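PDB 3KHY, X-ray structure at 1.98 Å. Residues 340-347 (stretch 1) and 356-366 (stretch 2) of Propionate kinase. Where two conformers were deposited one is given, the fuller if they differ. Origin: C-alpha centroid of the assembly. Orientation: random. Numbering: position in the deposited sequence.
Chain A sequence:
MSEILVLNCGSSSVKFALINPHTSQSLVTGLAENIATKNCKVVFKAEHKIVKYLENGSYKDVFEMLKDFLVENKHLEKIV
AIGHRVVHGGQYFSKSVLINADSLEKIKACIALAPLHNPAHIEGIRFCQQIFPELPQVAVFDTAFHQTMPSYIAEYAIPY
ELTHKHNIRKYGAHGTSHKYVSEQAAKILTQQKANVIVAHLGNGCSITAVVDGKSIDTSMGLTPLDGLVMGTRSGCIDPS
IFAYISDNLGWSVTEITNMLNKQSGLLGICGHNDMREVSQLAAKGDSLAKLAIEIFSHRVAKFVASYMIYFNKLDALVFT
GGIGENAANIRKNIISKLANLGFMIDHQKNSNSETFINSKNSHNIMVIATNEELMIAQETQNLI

Stretch 1 340-347: NLGFMIDH
Stretch 2 (356-366) FINSKNSHNIM

How do the two backbones lie against each other where stretch 2 begins? They run in opposite directions and touch in extended form: Ile345 (phi/psi -94/152) faces Asn358 (-83/156) with CA atoms 4.3 Å apart, a single beta bridge. Two backbone hydrogen bonds flank it. Asp346 N donates to Ile357 O at 2.8 Å, almost perfectly straight at 178°, and Ser359 N donates to Met344 O at 2.8 Å and 167°. Ile357 (-123/10, chi1 p, chi2 t) also brings its CD1 within 4.2 Å of Ile345 CD1, an apolar contact; Ile345 has chi1 at -141°, between wells, and chi2 t.

What do Asn358 and Ser359 do with their side chains? The CA-to-CB bond of Asn358 (chi1 p) points away from stretch 1, and its amide ties stretch 2 together instead: OD1 accepts from Ile365 N at 3.0 Å, and ND2 donates to Ser359 O at 3.1 Å. Ser359 (-86/-172, chi1 p) sits beside Met344 and Asp346, its OG 3.2 Å from Met344 CB. Asp346 (-103/119, chi1 t) directs CB toward stretch 2, 3.7 Å from Asn358 O, while its carboxylate caps a helix that starts just beyond.

How does the chain return to stretch 1 after Lys360? Lys360 (-60/-47) points away and Asn361 (-102/81) turns the chain, with its O 3.5 Å from Met344 CG; the selenomethionine at 344 has chi1, chi2 and chi3 all m. Ser362 (-167/149, chi1 t) then points toward stretch 1. Its OG accepts from Met344 N at 2.9 Å and donates to His363 O at 2.6 Å, so one hydroxyl both binds the opposing backbone and braces its own. Here the CA atoms of Phe343 and Ser362 are 4.7 Å apart.

What holds His363 and Ile365 against the first stretch? His363 N donates to Gly342 O at 3.0 Å and 161°, and Ser362 CA approaches that same oxygen at 3.3 Å in a CA-H...O contact. Gly342 adopts positive phi (80/30), a conformation that favours glycine. The His363 ring (chi1 m, chi2 -61°) turns its edge to the face of Phe343 (chi1 m, chi2 88°), centroids 4.6 Å apart and planes at 51°; His363 CD2 lies 3.5 Å from Phe343 CZ. Ile365 (-130/128, chi1 m, chi2 t) meets the edge of that phenyl ring, its CG1 3.9 Å from Phe343 CD2, so aromatic and aliphatic neighbours together pack the Phe343 side chain.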

# COMPACT_ATOMS: atom_id res chain seq x y z
N ASN A 340 -19.74 -5.00 -7.94
CA ASN A 340 -20.46 -3.93 -7.23
C ASN A 340 -20.15 -2.54 -7.77
O ASN A 340 -20.80 -1.56 -7.39
CB ASN A 340 -20.21 -3.98 -5.72
CG ASN A 340 -20.76 -5.24 -5.09
OD1 ASN A 340 -21.85 -5.70 -5.44
ND2 ASN A 340 -20.02 -5.80 -4.12
N LEU A 341 -19.17 -2.45 -8.66
CA LEU A 341 -18.79 -1.17 -9.24
C LEU A 341 -19.27 -1.00 -10.69
O LEU A 341 -18.80 -0.11 -11.39
CB LEU A 341 -17.27 -0.98 -9.20
CG LEU A 341 -16.64 -0.42 -7.92
CD1 LEU A 341 -16.95 -1.30 -6.74
CD2 LEU A 341 -15.13 -0.29 -8.10
N GLY A 342 -20.18 -1.86 -11.13
CA GLY A 342 -20.74 -1.70 -12.47
C GLY A 342 -19.87 -2.21 -13.61
O GLY A 342 -19.93 -1.68 -14.71
N PHE A 343 -19.06 -3.24 -13.34
CA PHE A 343 -18.30 -3.95 -14.37
C PHE A 343 -18.90 -5.32 -14.58
O PHE A 343 -19.19 -6.04 -13.62
CB PHE A 343 -16.82 -4.12 -13.97
CG PHE A 343 -16.05 -2.82 -13.87
CD1 PHE A 343 -16.03 -2.11 -12.68
CD2 PHE A 343 -15.35 -2.33 -14.96
CE1 PHE A 343 -15.32 -0.91 -12.57
CE2 PHE A 343 -14.65 -1.13 -14.87
CZ PHE A 343 -14.62 -0.43 -13.67
N MSE A 344 -19.08 -5.71 -15.85
CA MSE A 344 -19.62 -7.03 -16.18
C MSE A 344 -18.99 -7.49 -17.47
O MSE A 344 -18.96 -6.74 -18.45
CB MSE A 344 -21.13 -6.96 -16.39
CG MSE A 344 -21.90 -6.45 -15.18
SE MSE A 344 -21.97 -7.81 -13.78
CE MSE A 344 -22.47 -9.35 -14.88
N ILE A 345 -18.54 -8.74 -17.48
CA ILE A 345 -17.82 -9.26 -18.63
C ILE A 345 -18.78 -9.97 -19.57
O ILE A 345 -19.82 -10.48 -19.14
CB ILE A 345 -16.71 -10.22 -18.18
CG1 ILE A 345 -15.45 -10.03 -19.03
CG2 ILE A 345 -17.23 -11.66 -18.15
CD1 ILE A 345 -14.22 -10.66 -18.45
N ASP A 346 -18.45 -9.98 -20.86
CA ASP A 346 -19.15 -10.82 -21.84
C ASP A 346 -18.25 -12.02 -22.12
O ASP A 346 -17.12 -11.86 -22.59
CB ASP A 346 -19.43 -10.06 -23.13
CG ASP A 346 -20.10 -10.92 -24.19
OD1 ASP A 346 -19.42 -11.81 -24.76
OD2 ASP A 346 -21.30 -10.72 -24.45
N HIS A 347 -18.73 -13.22 -21.83
CA HIS A 347 -17.85 -14.38 -21.86
C HIS A 347 -17.29 -14.72 -23.23
O HIS A 347 -16.11 -15.04 -23.35
CB HIS A 347 -18.51 -15.58 -21.17
CG HIS A 347 -18.69 -15.38 -19.70
ND1 HIS A 347 -17.63 -15.27 -18.83
CD2 HIS A 347 -19.81 -15.23 -18.95
CE1 HIS A 347 -18.08 -15.08 -17.60
NE2 HIS A 347 -19.40 -15.05 -17.64
N PHE A 356 -13.22 -4.94 -27.11
CA PHE A 356 -14.11 -4.74 -25.98
C PHE A 356 -14.60 -6.09 -25.44
O PHE A 356 -15.04 -6.94 -26.22
CB PHE A 356 -15.31 -3.89 -26.38
CG PHE A 356 -14.98 -2.44 -26.62
CD1 PHE A 356 -14.59 -2.00 -27.87
CD2 PHE A 356 -15.06 -1.52 -25.59
CE1 PHE A 356 -14.28 -0.66 -28.09
CE2 PHE A 356 -14.76 -0.17 -25.80
CZ PHE A 356 -14.37 0.26 -27.05
N ILE A 357 -14.53 -6.29 -24.13
CA ILE A 357 -14.98 -7.57 -23.54
C ILE A 357 -16.06 -7.40 -22.47
O ILE A 357 -16.40 -8.36 -21.78
CB ILE A 357 -13.81 -8.39 -22.95
CG1 ILE A 357 -13.12 -7.61 -21.83
CG2 ILE A 357 -12.82 -8.77 -24.05
CD1 ILE A 357 -11.93 -8.37 -21.17
N ASN A 358 -16.59 -6.19 -22.34
CA ASN A 358 -17.66 -5.94 -21.39
C ASN A 358 -19.01 -6.32 -21.96
O ASN A 358 -19.20 -6.35 -23.18
CB ASN A 358 -17.71 -4.46 -20.99
CG ASN A 358 -17.76 -3.54 -22.19
OD1 ASN A 358 -16.74 -3.31 -22.84
ND2 ASN A 358 -18.94 -3.02 -22.50
N SER A 359 -19.96 -6.61 -21.09
CA SER A 359 -21.32 -6.86 -21.54
C SER A 359 -22.07 -5.53 -21.66
O SER A 359 -21.48 -4.46 -21.51
CB SER A 359 -22.06 -7.80 -20.58
OG SER A 359 -22.28 -7.16 -19.33
N LYS A 360 -23.37 -5.62 -21.91
CA LYS A 360 -24.20 -4.45 -22.14
C LYS A 360 -24.27 -3.46 -20.97
O LYS A 360 -24.15 -2.25 -21.16
CB LYS A 360 -25.62 -4.93 -22.49
CG LYS A 360 -26.65 -3.82 -22.61
CD LYS A 360 -28.03 -4.41 -22.89
CE LYS A 360 -28.53 -4.03 -24.27
NZ LYS A 360 -28.71 -2.56 -24.42
N ASN A 361 -24.48 -3.95 -19.76
CA ASN A 361 -24.63 -3.03 -18.64
C ASN A 361 -23.34 -2.97 -17.83
O ASN A 361 -23.21 -3.64 -16.80
CB ASN A 361 -25.82 -3.40 -17.76
CG ASN A 361 -27.16 -3.21 -18.47
OD1 ASN A 361 -27.38 -2.22 -19.18
ND2 ASN A 361 -28.06 -4.16 -18.28
N SER A 362 -22.39 -2.19 -18.32
CA SER A 362 -21.04 -2.22 -17.76
C SER A 362 -20.24 -1.05 -18.26
O SER A 362 -20.46 -0.56 -19.36
CB SER A 362 -20.33 -3.51 -18.18
OG SER A 362 -18.98 -3.52 -17.71
N HIS A 363 -19.31 -0.58 -17.43
CA HIS A 363 -18.20 0.22 -17.92
C HIS A 363 -17.52 -0.55 -19.04
O HIS A 363 -17.55 -1.78 -19.06
CB HIS A 363 -17.17 0.44 -16.81
CG HIS A 363 -17.69 1.23 -15.65
ND1 HIS A 363 -18.15 2.52 -15.77
CD2 HIS A 363 -17.82 0.91 -14.34
CE1 HIS A 363 -18.53 2.97 -14.59
NE2 HIS A 363 -18.34 2.00 -13.70
N ASN A 364 -16.90 0.17 -19.96
CA ASN A 364 -16.10 -0.48 -20.99
C ASN A 364 -14.94 -1.22 -20.37
O ASN A 364 -14.28 -0.70 -19.46
CB ASN A 364 -15.55 0.53 -21.99
CG ASN A 364 -16.61 1.12 -22.88
OD1 ASN A 364 -17.59 0.45 -23.20
ND2 ASN A 364 -16.43 2.39 -23.28
N ILE A 365 -14.68 -2.42 -20.88
CA ILE A 365 -13.53 -3.21 -20.48
C ILE A 365 -12.84 -3.64 -21.77
O ILE A 365 -13.48 -4.18 -22.66
CB ILE A 365 -13.93 -4.45 -19.66
CG1 ILE A 365 -14.78 -4.06 -18.44
CG2 ILE A 365 -12.68 -5.25 -19.23
CD1 ILE A 365 -15.65 -5.19 -17.89
N MSE A 366 -11.54 -3.38 -21.87
CA MSE A 366 -10.84 -3.58 -23.13
C MSE A 366 -9.64 -4.46 -22.96
O MSE A 366 -9.13 -4.62 -21.86
CB MSE A 366 -10.38 -2.23 -23.71
CG MSE A 366 -11.51 -1.22 -23.85
SE MSE A 366 -10.97 0.51 -24.59
CE MSE A 366 -10.52 -0.07 -26.43